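Local coordinates for malonyl-CoA-[acyl-carrier-protein] transacylase (Coxiella burnetii, PDB 3TQE), which probably catalyses transfer of the malonyl group from malonyl-CoA to holo-acyl carrier protein, giving malonyl-ACP and free CoA for fatty acid synthesis, at residues E263-I268 / G287-I292; N164-S167 / T171-S174; L44-W49 / L117-G122. All coordinates share one frame; numbering follows the deposited sequence. Where two conformers were deposited one is given.

Contact 1 (E263-I268 / G287-I292); sequences ETIKYI and GLIKRI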
# COMPACT_ATOMS: atom_id res chain seq x y z
N GLU A 263 7.04 -11.66 1.98
CA GLU A 263 7.34 -12.56 0.88
C GLU A 263 7.61 -11.79 -0.40
O GLU A 263 8.42 -12.21 -1.22
CB GLU A 263 6.20 -13.54 0.66
CG GLU A 263 6.14 -14.61 1.68
CD GLU A 263 4.82 -15.33 1.65
OE1 GLU A 263 3.81 -14.76 2.14
OE2 GLU A 263 4.79 -16.47 1.12
N THR A 264 6.91 -10.69 -0.60
CA THR A 264 7.14 -9.85 -1.78
C THR A 264 8.56 -9.30 -1.78
O THR A 264 9.26 -9.37 -2.79
CB THR A 264 6.15 -8.70 -1.83
OG1 THR A 264 4.84 -9.26 -1.99
CG2 THR A 264 6.45 -7.76 -2.97
N ILE A 265 9.00 -8.78 -0.65
CA ILE A 265 10.34 -8.21 -0.56
C ILE A 265 11.37 -9.31 -0.73
O ILE A 265 12.36 -9.13 -1.42
CB ILE A 265 10.53 -7.43 0.73
CG1 ILE A 265 9.56 -6.25 0.80
CG2 ILE A 265 11.96 -7.01 0.91
CD1 ILE A 265 9.60 -5.29 -0.37
N LYS A 266 11.12 -10.46 -0.12
CA LYS A 266 12.05 -11.57 -0.26
C LYS A 266 12.13 -12.04 -1.72
O LYS A 266 13.23 -12.35 -2.21
CB LYS A 266 11.63 -12.71 0.65
CG LYS A 266 11.97 -12.38 2.10
CD LYS A 266 11.60 -13.47 3.04
CE LYS A 266 12.11 -13.16 4.43
NZ LYS A 266 12.08 -14.37 5.28
N TYR A 267 11.01 -12.04 -2.43
CA TYR A 267 10.96 -12.42 -3.84
C TYR A 267 11.82 -11.47 -4.64
O TYR A 267 12.61 -11.89 -5.48
CB TYR A 267 9.53 -12.40 -4.36
CG TYR A 267 9.31 -12.80 -5.79
CD1 TYR A 267 8.71 -14.02 -6.10
CD2 TYR A 267 9.61 -11.95 -6.83
CE1 TYR A 267 8.47 -14.41 -7.40
CE2 TYR A 267 9.39 -12.35 -8.17
CZ TYR A 267 8.83 -13.57 -8.44
OH TYR A 267 8.55 -13.99 -9.73
N ILE A 268 11.68 -10.18 -4.36
CA ILE A 268 12.39 -9.16 -5.13
C ILE A 268 13.90 -9.30 -4.86
O ILE A 268 14.71 -9.27 -5.78
CB ILE A 268 11.87 -7.77 -4.79
CG1 ILE A 268 10.45 -7.63 -5.34
CG2 ILE A 268 12.79 -6.68 -5.31
CD1 ILE A 268 9.67 -6.41 -4.84
N GLY A 287 10.97 1.43 6.41
CA GLY A 287 11.10 0.83 7.74
C GLY A 287 10.93 -0.67 7.69
O GLY A 287 11.70 -1.41 8.31
N LEU A 288 9.92 -1.15 6.97
CA LEU A 288 9.68 -2.57 6.86
C LEU A 288 10.79 -3.26 6.12
O LEU A 288 11.24 -4.33 6.52
CB LEU A 288 8.36 -2.84 6.16
CG LEU A 288 7.12 -2.29 6.83
CD1 LEU A 288 5.90 -2.67 5.98
CD2 LEU A 288 7.02 -2.81 8.26
N ILE A 289 11.20 -2.70 4.99
CA ILE A 289 12.16 -3.37 4.14
C ILE A 289 13.50 -3.48 4.84
O ILE A 289 14.15 -4.52 4.76
CB ILE A 289 12.27 -2.64 2.80
CG1 ILE A 289 10.95 -2.77 2.05
CG2 ILE A 289 13.43 -3.20 1.95
CD1 ILE A 289 10.81 -1.84 0.84
N LYS A 290 13.90 -2.45 5.55
CA LYS A 290 15.17 -2.47 6.29
C LYS A 290 15.16 -3.55 7.37
O LYS A 290 16.22 -4.12 7.67
CB LYS A 290 15.48 -1.08 6.87
CG LYS A 290 16.94 -0.86 7.25
CD LYS A 290 17.87 -1.04 6.04
CE LYS A 290 18.44 0.26 5.52
NZ LYS A 290 19.78 0.02 4.89
N ARG A 291 14.00 -3.80 7.96
CA ARG A 291 13.88 -4.86 8.95
C ARG A 291 13.95 -6.24 8.32
O ARG A 291 14.57 -7.15 8.88
CB ARG A 291 12.61 -4.68 9.78
CG ARG A 291 12.68 -3.46 10.67
CD ARG A 291 11.59 -3.46 11.73
NE ARG A 291 11.90 -2.53 12.80
CZ ARG A 291 11.23 -1.41 13.04
NH1 ARG A 291 10.19 -1.09 12.29
NH2 ARG A 291 11.59 -0.62 14.05
N ILE A 292 13.37 -6.38 7.12
CA ILE A 292 13.43 -7.62 6.37
C ILE A 292 14.87 -7.92 5.95
O ILE A 292 15.34 -9.07 6.06
CB ILE A 292 12.50 -7.57 5.13
CG1 ILE A 292 11.05 -7.50 5.60
CG2 ILE A 292 12.65 -8.81 4.24
CD1 ILE A 292 10.07 -7.01 4.53
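Lys290 NZ, on the helix whose Ile289 and Ile292 meet Ile265, is gripped by two backbone carbonyls, Arg294 O and Ser296 O, which fix its ammonium just past the helix end. No hydrogen bond crosses the contact itself; the interface is aliphatic. The two helical segments cross at -63°, with axes 10.4 Å apart, and Ile265 and Ile289 have the nearest CA atoms, 7.0 Å apart. Ile265 points at the other helix and uses both of its branches. Its CG1 branch runs beside the backbone N, anti to the carbonyl carbon (chi1 -62°), and carries CD1 to within 3.7 Å of Ile289 CG1. The other branch, methyl CG2, packs against Ile292 CG2 at 3.8 Å. Ile292 also lays its CD1 across the root of the same side chain, 3.8 Å from Ile265 CG1. Both pairs of side chains cross at about a right angle, and Ile265 is wedged by Ile289 at its end and by Ile292 along its stem. Nearer the surface, the aliphatic part of Lys266 skirts the Ile292 methyl, Lys266 CG to Ile292 CG2 4.2 Å, while its chain runs on extended toward NZ. Beneath the pair, Ile265, Ile268 and Ile289 all rest on Phe276 of strand 275-278. Thr264 and Ile268 reach on to strand 91-94. Helix 284-292, which connects strand 275-278 to its parallel neighbour 297-300, is the crossover helix of a beta-alpha-beta unit, with helix 261-270 packed against it over the same sheet.

Contact 2 (N164-S167 / T171-S174); sequences NLNS and TVIS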
# COMPACT_ATOMS: atom_id res chain seq x y z
N ASN A 164 -1.67 -8.14 7.59
CA ASN A 164 -0.51 -7.62 6.87
C ASN A 164 0.71 -8.33 7.39
O ASN A 164 1.01 -8.23 8.59
CB ASN A 164 -0.25 -6.13 7.10
CG ASN A 164 -1.31 -5.21 6.58
OD1 ASN A 164 -2.15 -5.55 5.76
ND2 ASN A 164 -1.22 -3.95 7.03
N LEU A 165 1.41 -9.04 6.52
CA LEU A 165 2.64 -9.71 6.91
C LEU A 165 3.77 -8.75 6.54
O LEU A 165 4.27 -8.77 5.39
CB LEU A 165 2.72 -11.04 6.19
CG LEU A 165 1.50 -11.95 6.33
CD1 LEU A 165 1.63 -13.24 5.57
CD2 LEU A 165 1.22 -12.24 7.81
N ASN A 166 4.12 -7.86 7.45
CA ASN A 166 4.87 -6.66 7.11
C ASN A 166 6.35 -6.80 7.18
O ASN A 166 7.07 -6.30 6.31
CB ASN A 166 4.42 -5.47 7.95
CG ASN A 166 3.16 -4.89 7.44
OD1 ASN A 166 2.76 -5.16 6.31
ND2 ASN A 166 2.52 -4.08 8.25
N SER A 167 6.83 -7.45 8.21
CA SER A 167 8.23 -7.73 8.31
C SER A 167 8.35 -9.01 9.09
O SER A 167 7.38 -9.58 9.54
CB SER A 167 8.96 -6.58 9.00
OG SER A 167 9.00 -6.80 10.39
N THR A 171 3.58 -8.16 12.31
CA THR A 171 2.40 -8.63 11.62
C THR A 171 1.25 -7.80 12.14
O THR A 171 1.16 -7.58 13.33
CB THR A 171 2.14 -10.14 11.89
OG1 THR A 171 3.22 -10.95 11.39
CG2 THR A 171 0.83 -10.64 11.27
N VAL A 172 0.35 -7.41 11.26
CA VAL A 172 -0.92 -6.79 11.65
C VAL A 172 -2.01 -7.82 11.50
O VAL A 172 -2.06 -8.55 10.52
CB VAL A 172 -1.25 -5.57 10.78
CG1 VAL A 172 -2.56 -4.96 11.18
CG2 VAL A 172 -0.12 -4.55 10.87
N ILE A 173 -2.83 -7.93 12.54
CA ILE A 173 -4.01 -8.78 12.52
C ILE A 173 -5.26 -7.93 12.37
O ILE A 173 -5.26 -6.74 12.63
CB ILE A 173 -4.09 -9.67 13.78
CG1 ILE A 173 -4.27 -8.84 15.06
CG2 ILE A 173 -2.84 -10.56 13.84
CD1 ILE A 173 -4.62 -9.69 16.33
N SER A 174 -6.32 -8.57 11.92
CA SER A 174 -7.55 -7.91 11.61
C SER A 174 -8.72 -8.82 11.95
O SER A 174 -8.59 -10.03 11.86
CB SER A 174 -7.56 -7.65 10.11
OG SER A 174 -8.64 -6.85 9.78
O HOH W 1 4.80 -10.81 9.00
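The Asn166 amide meets Val172 through its nitrogen: Asn166 ND2 lies 3.7 Å from methyl CG2 of Val172, which stands well out of the amide plane, while OD1 takes a hydrogen bond from His95 NE2 that steadies the group. The side chain of Asn164 lies alongside that of Val172, both pointing the same way from the sheet, CB to CB 3.9 Å. Asn164 and Val172 form an antiparallel hydrogen-bonded pair. Val172 N donates to Asn164 O at 2.9 Å, in the carbonyl plane and nearly straight (166°); the return bond, Asn164 N to Val172 O at 3.0 Å, enters tilted from its carbonyl plane. Next along, Leu165 and Thr171 are a non-hydrogen-bonded pair on the other face, where Leu165 CD2 touches Thr171 CG2 at 3.8 Å. Thr171 turns OG1 beside its backbone N, anti to the carbonyl carbon (chi1 -63°), and CG2 to the Leu165 side. Thr171 OG1 is 2.9 Å from a water that donates to Ser167 O. Where the strands approach their turn, Asn166 and Ser167 both face Gln170, a classic beta bulge. The nearest side-chain atoms of Asn164 and His205 are about 3 Å apart, so the end of the pair away from the turn lies beside the predicted active site. The hairpin supplies the second and third strands of a beta-alpha-beta-beta-alpha-beta unit with strand order 4-1-3-2, the ferredoxin-like subdomain of FabD-type acyltransferases.

Contact 3 (L44-W49 / L117-G122); sequences LAYDLW and LVEKRG. With GLY (glycine), chain B.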
# COMPACT_ATOMS: atom_id res chain seq x y z
N LEU A 44 -12.81 13.13 -8.91
CA LEU A 44 -13.45 13.04 -7.60
C LEU A 44 -14.52 14.08 -7.38
O LEU A 44 -15.38 13.93 -6.50
CB LEU A 44 -12.39 13.21 -6.51
CG LEU A 44 -11.37 12.09 -6.43
CD1 LEU A 44 -10.13 12.57 -5.67
CD2 LEU A 44 -11.98 10.86 -5.81
N ALA A 45 -14.39 15.18 -8.10
CA ALA A 45 -15.29 16.34 -8.02
C ALA A 45 -15.10 17.23 -6.80
O ALA A 45 -15.94 18.07 -6.51
CB ALA A 45 -16.79 15.93 -8.18
N TYR A 46 -13.97 17.11 -6.12
CA TYR A 46 -13.56 18.06 -5.10
C TYR A 46 -12.06 18.25 -5.24
O TYR A 46 -11.39 17.50 -5.95
CB TYR A 46 -13.91 17.59 -3.68
CG TYR A 46 -13.22 16.32 -3.25
CD1 TYR A 46 -11.98 16.37 -2.63
CD2 TYR A 46 -13.77 15.08 -3.49
CE1 TYR A 46 -11.31 15.24 -2.26
CE2 TYR A 46 -13.12 13.93 -3.08
CZ TYR A 46 -11.88 14.02 -2.47
OH TYR A 46 -11.24 12.90 -2.11
N ASP A 47 -11.54 19.27 -4.57
CA ASP A 47 -10.15 19.67 -4.70
C ASP A 47 -9.32 18.83 -3.75
O ASP A 47 -9.24 19.07 -2.55
CB ASP A 47 -10.01 21.15 -4.39
CG ASP A 47 -8.62 21.67 -4.61
OD1 ASP A 47 -7.66 20.88 -4.67
OD2 ASP A 47 -8.50 22.90 -4.68
N LEU A 48 -8.73 17.79 -4.31
CA LEU A 48 -7.98 16.86 -3.51
C LEU A 48 -6.72 17.49 -2.93
O LEU A 48 -6.34 17.19 -1.81
CB LEU A 48 -7.62 15.65 -4.34
CG LEU A 48 -6.88 14.54 -3.62
CD1 LEU A 48 -7.65 13.97 -2.42
CD2 LEU A 48 -6.55 13.44 -4.65
N TRP A 49 -6.07 18.34 -3.70
CA TRP A 49 -4.87 18.98 -3.17
C TRP A 49 -5.19 19.83 -1.94
O TRP A 49 -4.51 19.75 -0.94
CB TRP A 49 -4.25 19.84 -4.24
CG TRP A 49 -2.99 20.50 -3.83
CD1 TRP A 49 -2.82 21.83 -3.63
CD2 TRP A 49 -1.72 19.89 -3.62
NE1 TRP A 49 -1.50 22.10 -3.32
CE2 TRP A 49 -0.81 20.92 -3.30
CE3 TRP A 49 -1.26 18.58 -3.67
CZ2 TRP A 49 0.53 20.67 -3.02
CZ3 TRP A 49 0.07 18.34 -3.42
CH2 TRP A 49 0.95 19.37 -3.09
N LEU A 117 -11.91 4.38 -8.76
CA LEU A 117 -12.02 3.04 -8.26
C LEU A 117 -11.57 2.95 -6.79
O LEU A 117 -12.18 2.25 -5.99
CB LEU A 117 -11.17 2.11 -9.11
CG LEU A 117 -11.23 0.65 -8.75
CD1 LEU A 117 -12.64 0.09 -8.93
CD2 LEU A 117 -10.22 -0.09 -9.59
N VAL A 118 -10.48 3.62 -6.44
CA VAL A 118 -10.02 3.51 -5.07
C VAL A 118 -10.87 4.33 -4.12
O VAL A 118 -10.94 4.00 -2.95
CB VAL A 118 -8.52 3.78 -4.89
CG1 VAL A 118 -7.69 2.81 -5.73
CG2 VAL A 118 -8.15 5.23 -5.13
N GLU A 119 -11.52 5.39 -4.62
CA GLU A 119 -12.51 6.04 -3.80
C GLU A 119 -13.61 5.06 -3.45
O GLU A 119 -14.01 4.98 -2.30
CB GLU A 119 -13.08 7.25 -4.51
CG GLU A 119 -14.13 7.93 -3.65
CD GLU A 119 -14.78 9.10 -4.30
OE1 GLU A 119 -15.21 8.96 -5.47
OE2 GLU A 119 -14.86 10.15 -3.62
N LYS A 120 -14.06 4.30 -4.44
CA LYS A 120 -15.08 3.30 -4.18
C LYS A 120 -14.56 2.22 -3.25
O LYS A 120 -15.25 1.78 -2.32
CB LYS A 120 -15.59 2.67 -5.46
CG LYS A 120 -16.54 3.56 -6.25
CD LYS A 120 -16.71 3.00 -7.64
CE LYS A 120 -17.64 3.84 -8.48
NZ LYS A 120 -17.70 3.31 -9.88
N ARG A 121 -13.33 1.81 -3.47
CA ARG A 121 -12.73 0.81 -2.60
C ARG A 121 -12.78 1.28 -1.15
O ARG A 121 -13.16 0.52 -0.26
CB ARG A 121 -11.30 0.51 -3.03
CG ARG A 121 -10.56 -0.52 -2.21
CD ARG A 121 -9.20 -0.68 -2.81
NE ARG A 121 -8.39 -1.73 -2.20
CZ ARG A 121 -7.57 -1.57 -1.16
NH1 ARG A 121 -7.46 -0.40 -0.55
NH2 ARG A 121 -6.87 -2.61 -0.72
N GLY A 122 -12.39 2.53 -0.92
CA GLY A 122 -12.44 3.07 0.43
C GLY A 122 -13.85 3.12 0.96
O GLY A 122 -14.11 2.74 2.11
N GLY B . -4.60 -1.90 5.01
CA GLY B . -4.94 -0.67 4.22
C GLY B . -5.86 -0.96 3.05
O GLY B . -5.96 -0.22 2.05
OXT GLY B . -6.53 -1.98 3.07
O HOH W 2 -16.00 12.25 -4.40
O HOH W 3 -12.74 10.76 -2.02
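Leu44 overlaps the carboxylate of Glu119: its methyl CD2 sits over the flat face, 3.6 Å from Glu119 CD and almost equally far from both oxygens. Glu119 reaches it with an extended chain, CG anti to the backbone N (chi1 179°), and the two side chains slide past each other in opposite directions. Glu119 OE2 also lies at the edge of the Tyr46 ring, 4.2 Å from Tyr46 CE2, with ring and carboxylate planes 45° apart. Two waters bind that same oxygen. One links it to Leu44 O; the other donates to Glu119 OE2 at 2.7 Å and accepts from Tyr46 OH at 2.6 Å. The carboxylate thus faces the short link between helices 31-44 and 48-54: Ala45, just past the C-terminal end of helix 31-44, has positive phi, and Asp47 is the N-cap of helix 48-54, its OD1 bonded to Ala50 N. Two residues further along helix 111-128, Arg121 extends into the pocket that holds a bound glycine, where Arg121 NH1 donates to the glycine O at 3.0 Å (167°), in the plane of the guanidinium. Gln67, Gln254 and Ser96, the predicted nucleophile, also bond this guanidinium. A glycine carboxylate here is consistent with the family role of such an arginine in holding the malonyl carboxylate.

In the fold
Contacts 1 and 2 are neighbours, their centres about 13 Å apart, and they touch where Ile292 and Leu288 pack on Asn166 and Ser167. Contact 1 is partly buried, joins two helices over the parallel sheet, and relies on aliphatic side chains alone. Contact 2, wholly buried, holds adjacent strands of the mixed sheet by backbone hydrogen bonds. Contact 3 lies across the chain's centre from both, about 30 and 26 Å away between centres. It is partly buried and combines one direct methyl-carboxylate contact with two water bridges. Contacts 2 and 3 each send one side chain toward the predicted active site, contact 1 none.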